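Local coordinates for protein glycerol kinase, putative (Plasmodium falciparum, PDB 2W40) that probably catalyses the ATP-dependent phosphorylation of glycerol to sn-glycerol 3-phosphate, at residues M3-I9 with V74-G80; I89-R93 with T169-F173; I258-A264 with L275-G279. All blocks are in the same frame, centred on the assembly; numbering follows the deposited sequence.

Contact 1: residues M3-I9 with V74-G80; sequences MNVILSI and VIIKCIG. With EDO (1,2-ethanediol), chain B.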
# COMPACT_ATOMS: atom_id res chain seq x y z
N MET C 3 47.61 18.98 11.06
CA MET C 3 46.83 18.25 10.11
C MET C 3 46.21 19.23 9.11
O MET C 3 45.52 20.14 9.55
CB MET C 3 45.69 17.47 10.82
CG MET C 3 44.72 16.65 9.94
SD MET C 3 45.53 15.48 8.84
CE MET C 3 45.49 14.04 9.86
N ASN C 4 46.51 19.06 7.82
CA ASN C 4 45.79 19.82 6.81
C ASN C 4 44.53 19.05 6.43
O ASN C 4 44.59 17.85 6.19
CB ASN C 4 46.57 19.99 5.56
CG ASN C 4 47.77 20.85 5.73
OD1 ASN C 4 47.95 21.61 6.66
ND2 ASN C 4 48.64 20.74 4.75
N VAL C 5 43.42 19.84 6.33
CA VAL C 5 42.19 19.25 5.85
C VAL C 5 41.42 20.11 4.87
O VAL C 5 41.62 21.29 4.80
CB VAL C 5 41.22 18.88 7.03
CG1 VAL C 5 41.85 17.81 8.06
CG2 VAL C 5 40.79 20.14 7.70
N ILE C 6 40.57 19.42 4.13
CA ILE C 6 39.64 20.01 3.16
C ILE C 6 38.24 19.79 3.76
O ILE C 6 37.87 18.64 4.08
CB ILE C 6 39.73 19.37 1.79
CG1 ILE C 6 41.14 19.44 1.22
CG2 ILE C 6 38.66 19.99 0.80
CD1 ILE C 6 41.31 18.39 0.11
N LEU C 7 37.46 20.86 3.89
CA LEU C 7 36.03 20.69 4.32
C LEU C 7 35.17 20.53 3.06
O LEU C 7 35.20 21.40 2.19
CB LEU C 7 35.50 21.82 5.20
CG LEU C 7 34.04 21.95 5.54
CD1 LEU C 7 33.48 20.61 6.09
CD2 LEU C 7 33.64 23.19 6.33
N SER C 8 34.43 19.41 2.99
CA SER C 8 33.48 19.21 1.89
C SER C 8 32.07 19.21 2.51
O SER C 8 31.82 18.36 3.41
CB SER C 8 33.77 17.91 1.11
OG SER C 8 32.78 17.73 0.12
N ILE C 9 31.20 20.18 2.09
CA ILE C 9 29.85 20.26 2.63
C ILE C 9 28.94 19.62 1.55
O ILE C 9 28.95 20.06 0.37
CB ILE C 9 29.42 21.72 2.86
CG1 ILE C 9 30.34 22.34 3.96
CG2 ILE C 9 27.87 21.74 3.09
CD1 ILE C 9 30.27 23.86 3.99
N VAL C 74 45.15 22.23 13.45
CA VAL C 74 44.36 21.92 12.24
C VAL C 74 44.42 23.07 11.29
O VAL C 74 44.21 24.18 11.72
CB VAL C 74 42.86 21.61 12.61
CG1 VAL C 74 42.06 21.31 11.40
CG2 VAL C 74 42.88 20.40 13.68
N ILE C 75 44.76 22.83 10.02
CA ILE C 75 44.70 23.84 8.95
C ILE C 75 43.58 23.44 7.97
O ILE C 75 43.69 22.41 7.29
CB ILE C 75 46.01 24.06 8.14
CG1 ILE C 75 47.13 24.56 9.12
CG2 ILE C 75 45.78 25.06 6.95
CD1 ILE C 75 48.58 24.44 8.56
N ILE C 76 42.53 24.27 7.91
CA ILE C 76 41.45 24.04 6.89
C ILE C 76 41.91 24.78 5.64
O ILE C 76 42.00 25.97 5.65
CB ILE C 76 40.05 24.56 7.35
CG1 ILE C 76 39.75 24.00 8.72
CG2 ILE C 76 39.02 24.21 6.34
CD1 ILE C 76 38.63 24.54 9.41
N LYS C 77 42.26 24.05 4.61
CA LYS C 77 42.87 24.62 3.41
C LYS C 77 41.84 25.35 2.54
O LYS C 77 42.11 26.38 1.92
CB LYS C 77 43.53 23.54 2.59
CG LYS C 77 44.82 22.96 3.27
CD LYS C 77 45.81 24.02 3.38
CE LYS C 77 47.20 23.43 3.54
NZ LYS C 77 47.69 22.66 2.26
N CYS C 78 40.66 24.73 2.48
CA CYS C 78 39.60 25.22 1.59
C CYS C 78 38.31 24.50 1.91
O CYS C 78 38.28 23.50 2.64
CB CYS C 78 39.97 24.96 0.16
SG CYS C 78 40.46 23.32 -0.19
N ILE C 79 37.22 24.99 1.27
CA ILE C 79 35.87 24.46 1.43
C ILE C 79 35.32 24.19 0.05
O ILE C 79 35.39 25.06 -0.81
CB ILE C 79 34.95 25.44 2.23
CG1 ILE C 79 35.50 25.66 3.62
CG2 ILE C 79 33.50 24.98 2.17
CD1 ILE C 79 34.85 26.93 4.31
N GLY C 80 34.78 22.99 -0.18
CA GLY C 80 33.96 22.69 -1.38
C GLY C 80 32.49 22.47 -0.95
O GLY C 80 32.21 21.98 0.15
C1 EDO B . 41.31 27.03 10.10
O1 EDO B . 42.55 26.57 9.55
C2 EDO B . 41.03 27.06 11.62
O2 EDO B . 41.60 25.94 12.34
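Two parallel β-strands pair here in the central sheet of the N-terminal domain. The ladder starts with I75 N to M3 O (2.8 Å), V5 N to I75 O (2.8 Å) and K77 N to V5 O (2.8 Å). One extra residue shifts the register: L7 N bonds to C78 O (3.0 Å), skipping K77, whose helical backbone angles (-76/-39) mark a β-bulge. Pairing resumes with G80 N to L7 O (2.9 Å) and I9 N to G80 O (2.8 Å). This is the parallel join of the 3-2-1-4 strand order of the ribonuclease H-like, actin/hexokinase-type fold. V5, L7, V74, I76 and I79 share one face, where helix 49-70 packs on V74 and I76; V5 CG2 lies 4.1 Å from I76 CG1. On the opposite face I6 and C78 pack against helix 443-455, with I6 CG2 3.9 Å from C78 SG. K77 salt-bridges E23. The other edge of 74-80, before strand 241-247 pairs there, holds a probably crystallisation-derived ethanediol, I76 N donating to its O1 (2.8 Å).

Contact 2: residues I89-R93 with T169-F173; sequences IIWDR and TWLIF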
# COMPACT_ATOMS: atom_id res chain seq x y z
N ILE C 89 15.23 28.78 -3.40
CA ILE C 89 14.87 29.76 -2.31
C ILE C 89 14.98 31.15 -2.98
O ILE C 89 15.89 31.45 -3.74
CB ILE C 89 15.79 29.67 -1.07
CG1 ILE C 89 15.84 28.25 -0.49
CG2 ILE C 89 15.36 30.66 0.06
CD1 ILE C 89 17.24 28.08 0.12
N ILE C 90 14.03 32.00 -2.62
CA ILE C 90 14.05 33.43 -3.00
C ILE C 90 14.13 34.19 -1.63
O ILE C 90 13.32 33.97 -0.68
CB ILE C 90 12.84 33.89 -3.84
CG1 ILE C 90 12.72 32.99 -5.08
CG2 ILE C 90 12.93 35.38 -4.25
CD1 ILE C 90 11.54 33.29 -6.04
N TRP C 91 15.15 35.03 -1.54
CA TRP C 91 15.38 35.76 -0.30
C TRP C 91 15.65 37.25 -0.53
O TRP C 91 15.88 37.68 -1.62
CB TRP C 91 16.53 35.19 0.53
CG TRP C 91 17.91 35.14 -0.07
CD1 TRP C 91 18.92 36.05 0.12
CD2 TRP C 91 18.51 34.07 -0.87
NE1 TRP C 91 20.05 35.67 -0.54
CE2 TRP C 91 19.86 34.44 -1.14
CE3 TRP C 91 18.02 32.88 -1.42
CZ2 TRP C 91 20.73 33.62 -1.86
CZ3 TRP C 91 18.90 32.05 -2.14
CH2 TRP C 91 20.23 32.41 -2.35
N ASP C 92 15.54 38.02 0.55
CA ASP C 92 15.84 39.44 0.55
C ASP C 92 17.38 39.63 0.49
O ASP C 92 18.10 39.11 1.34
CB ASP C 92 15.32 40.13 1.82
CG ASP C 92 15.69 41.60 1.84
OD1 ASP C 92 15.32 42.31 0.92
OD2 ASP C 92 16.26 42.02 2.84
N ARG C 93 17.88 40.39 -0.47
CA ARG C 93 19.31 40.62 -0.64
C ARG C 93 20.00 41.26 0.57
O ARG C 93 21.06 40.84 1.03
CB ARG C 93 19.48 41.50 -1.86
CG ARG C 93 20.91 41.88 -2.20
CD ARG C 93 21.05 42.39 -3.62
NE ARG C 93 20.06 43.41 -3.97
CZ ARG C 93 20.06 44.64 -3.51
NH1 ARG C 93 20.99 45.05 -2.65
NH2 ARG C 93 19.12 45.46 -3.89
N THR C 169 23.94 28.51 -3.87
CA THR C 169 23.89 29.96 -3.77
C THR C 169 23.53 30.44 -2.35
O THR C 169 24.14 31.41 -1.80
CB THR C 169 22.96 30.53 -4.83
OG1 THR C 169 23.35 30.04 -6.09
CG2 THR C 169 23.01 32.11 -4.83
N TRP C 170 22.56 29.75 -1.74
CA TRP C 170 22.09 30.05 -0.41
C TRP C 170 23.30 29.85 0.62
O TRP C 170 23.56 30.71 1.49
CB TRP C 170 20.90 29.18 -0.09
CG TRP C 170 20.33 29.27 1.29
CD1 TRP C 170 20.26 28.24 2.21
CD2 TRP C 170 19.78 30.44 1.95
NE1 TRP C 170 19.66 28.69 3.38
CE2 TRP C 170 19.39 30.03 3.27
CE3 TRP C 170 19.63 31.77 1.56
CZ2 TRP C 170 18.78 30.90 4.19
CZ3 TRP C 170 19.03 32.65 2.44
CH2 TRP C 170 18.60 32.22 3.76
N LEU C 171 23.94 28.72 0.55
CA LEU C 171 25.03 28.43 1.46
C LEU C 171 26.16 29.45 1.32
O LEU C 171 26.69 29.95 2.29
CB LEU C 171 25.51 26.99 1.24
CG LEU C 171 24.87 25.87 1.99
CD1 LEU C 171 23.36 25.96 2.18
CD2 LEU C 171 25.39 24.48 1.60
N ILE C 172 26.56 29.75 0.10
CA ILE C 172 27.68 30.65 -0.14
C ILE C 172 27.30 32.08 0.32
O ILE C 172 28.08 32.75 1.01
CB ILE C 172 28.09 30.64 -1.67
CG1 ILE C 172 28.69 29.23 -2.10
CG2 ILE C 172 28.99 31.86 -1.98
CD1 ILE C 172 28.84 29.14 -3.66
N PHE C 173 26.06 32.48 0.04
CA PHE C 173 25.58 33.80 0.46
C PHE C 173 25.67 33.93 1.97
O PHE C 173 26.17 34.96 2.48
CB PHE C 173 24.15 33.95 -0.02
CG PHE C 173 23.50 35.21 0.37
CD1 PHE C 173 23.55 36.29 -0.51
CD2 PHE C 173 22.95 35.34 1.66
CE1 PHE C 173 22.97 37.51 -0.12
CE2 PHE C 173 22.29 36.58 2.01
CZ PHE C 173 22.31 37.62 1.12
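Helix 167-176 lays one side against strand 88-92, and the contact is built around the indole of W91. The axes of the short segments, strand 89-92 and helix 169-173, approach to 10.4 Å and run 30° apart, a spacing filled by aromatic side chains. T169 comes first: its CG2 touches the rim of the indole, 3.7 Å from W91 CH2, while its hydroxyl is engaged with the carbonyl of Y181. The edge of the W170 ring points into one face of W91 in a T-shaped pair, six-membered centroids 4.9 Å apart and planes at 64°, with W91 CD2 to W170 CE3 at 3.5 Å. Its own face receives I89, whose CD1 sits 3.7 Å from the centroid of the W170 five-membered ring, a CH-pi contact; W170 NE1 is hydrogen-bonded to the carbonyl of P49. One turn on, F173 offers its face to the edge of W91, with W91 NE1 3.4 Å from F173 CZ and the planes again at 64°. The rim of F173 meets the backbone of 89-93, R93 O being 3.5 Å from F173 CZ. The three rings thus form a buried aromatic cluster that pins the helix beside the two-stranded sheet of 88-92 and 162-166. The union rests on ring shape, edge-to-face electrostatics and dispersion rather than on hydrogen bonds between the two segments.

Contact 3: residues I258-A264 with L275-G279; sequences IFDEGEA and LINTG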
# COMPACT_ATOMS: atom_id res chain seq x y z
N ILE C 258 34.55 9.70 -13.70
CA ILE C 258 33.96 9.41 -14.98
C ILE C 258 34.20 10.65 -15.87
O ILE C 258 33.35 11.49 -16.24
CB ILE C 258 32.55 8.83 -14.89
CG1 ILE C 258 31.65 9.89 -14.46
CG2 ILE C 258 32.44 7.44 -14.00
CD1 ILE C 258 30.18 9.65 -15.10
N PHE C 259 35.45 10.78 -16.29
CA PHE C 259 35.92 11.91 -17.04
C PHE C 259 36.02 11.70 -18.51
O PHE C 259 36.26 12.69 -19.25
CB PHE C 259 37.35 12.31 -16.53
CG PHE C 259 37.42 12.68 -15.08
CD1 PHE C 259 36.59 13.66 -14.58
CD2 PHE C 259 38.26 12.05 -14.19
CE1 PHE C 259 36.72 14.06 -13.24
CE2 PHE C 259 38.35 12.40 -12.86
CZ PHE C 259 37.55 13.36 -12.38
N ASP C 260 35.95 10.44 -18.97
CA ASP C 260 36.04 10.18 -20.41
C ASP C 260 34.67 10.01 -21.02
O ASP C 260 33.75 9.45 -20.42
CB ASP C 260 36.81 8.90 -20.72
CG ASP C 260 38.28 8.93 -20.28
OD1 ASP C 260 38.88 10.00 -20.26
OD2 ASP C 260 38.83 7.83 -19.96
N GLU C 261 34.56 10.46 -22.26
CA GLU C 261 33.37 10.24 -23.03
C GLU C 261 32.93 8.76 -22.98
O GLU C 261 33.77 7.80 -23.16
CB GLU C 261 33.64 10.73 -24.45
CG GLU C 261 32.50 10.85 -25.31
CD GLU C 261 32.89 11.45 -26.63
OE1 GLU C 261 34.00 12.13 -26.77
OE2 GLU C 261 32.06 11.26 -27.54
N GLY C 262 31.63 8.57 -22.71
CA GLY C 262 31.01 7.29 -22.58
C GLY C 262 31.00 6.61 -21.22
O GLY C 262 30.34 5.59 -21.05
N GLU C 263 31.77 7.10 -20.30
CA GLU C 263 31.75 6.61 -18.99
C GLU C 263 30.48 7.11 -18.29
O GLU C 263 30.07 8.31 -18.48
CB GLU C 263 32.93 7.04 -18.18
CG GLU C 263 34.33 6.48 -18.63
CD GLU C 263 35.37 6.75 -17.58
OE1 GLU C 263 35.92 7.87 -17.53
OE2 GLU C 263 35.57 5.82 -16.70
N ALA C 264 29.96 6.22 -17.45
CA ALA C 264 28.65 6.40 -16.75
C ALA C 264 28.68 5.99 -15.30
O ALA C 264 29.32 5.01 -14.95
CB ALA C 264 27.58 5.67 -17.40
N LEU C 275 24.25 9.45 -14.76
CA LEU C 275 24.81 10.36 -15.72
C LEU C 275 25.84 9.66 -16.58
O LEU C 275 26.70 8.90 -16.08
CB LEU C 275 25.44 11.57 -15.07
CG LEU C 275 24.44 12.61 -14.50
CD1 LEU C 275 23.90 12.22 -13.11
CD2 LEU C 275 25.09 14.03 -14.44
N ILE C 276 25.77 9.97 -17.86
CA ILE C 276 26.84 9.54 -18.79
C ILE C 276 27.56 10.74 -19.35
O ILE C 276 26.91 11.65 -19.85
CB ILE C 276 26.27 8.62 -19.93
CG1 ILE C 276 27.44 8.05 -20.79
CG2 ILE C 276 25.15 9.30 -20.76
CD1 ILE C 276 27.09 6.77 -21.65
N ASN C 277 28.90 10.70 -19.37
CA ASN C 277 29.70 11.75 -19.92
C ASN C 277 29.68 11.69 -21.45
O ASN C 277 29.98 10.68 -22.03
CB ASN C 277 31.10 11.61 -19.32
CG ASN C 277 32.06 12.77 -19.61
OD1 ASN C 277 32.13 13.28 -20.72
ND2 ASN C 277 32.92 13.06 -18.62
N THR C 278 29.27 12.79 -22.09
CA THR C 278 29.17 12.86 -23.55
C THR C 278 30.33 13.69 -24.13
O THR C 278 30.31 14.10 -25.30
CB THR C 278 27.78 13.39 -24.04
OG1 THR C 278 27.64 14.74 -23.62
CG2 THR C 278 26.56 12.55 -23.54
N GLY C 279 31.36 13.90 -23.31
CA GLY C 279 32.53 14.70 -23.74
C GLY C 279 32.13 16.15 -24.01
O GLY C 279 31.22 16.69 -23.38
O HOH W 1 34.90 13.85 -21.30
O HOH W 2 29.29 11.89 -27.07
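The open end of a β-hairpin, formed by strands 264-268 and 272-279, is the setting of this contact, where the chain turns out of a loop and enters the sheet. A type II turn spans D260 to E263, closed by E263 N to D260 O (3.1 Å); the carboxylate of E263 also reaches back, its OE1 accepting from D260 N (2.9 Å). G262 holds the third position at phi 88°, where a side chain would jam against the preceding carbonyl. G262 and E263 then stand together opposite N277: G262 N donates to N277 O (2.8 Å) and N277 N to E263 O (2.8 Å), the pattern of a G1 bulge, whose first residue G262 is also the third residue of the type II turn. Next comes A264 against I276, an antiparallel non-hydrogen-bonded pair, with A264 CB 4.1 Å from I276 CB. The hairpin belongs to the mixed sheet of the C-terminal domain, the second copy of the ribonuclease H-like fold in FGGY kinases, and strand 304-311 flanks 272-279 on its other side. N277 ties the loop down further through its side chain: ND2 donates to I258 O (2.9 Å) and also meets the hydroxyl of Y295, while OD1 accepts from G279 N (2.8 Å) in an Asx turn. One water donates to F259 O (2.7 Å) and to N277 OD1 (2.9 Å); another donates to E261 OE2 (2.9 Å) and T278 O (3.0 Å). At G279, with positive phi, a CB would collide with E261 OE1.

In the fold
Along the chain the three contacts come in series, each closing before the next opens. Contacts 1 and 2 belong to the N-terminal domain, their centres 23 Å apart, and strand 74-83 is followed directly by strand 88-92. They meet where I9 CG2 of contact 1 packs 4.0 Å from L171 CD2 of contact 2, and helix 49-70 touches both. The peripheral two-stranded sheet and its helix are thereby joined to the central sheet. Contact 3 stands apart in the C-terminal domain's sheet, centres 28 Å from contact 1 and 32 Å from contact 2, and touches neither. Each of the two domains of this kinase thus has its own sheet scaffold.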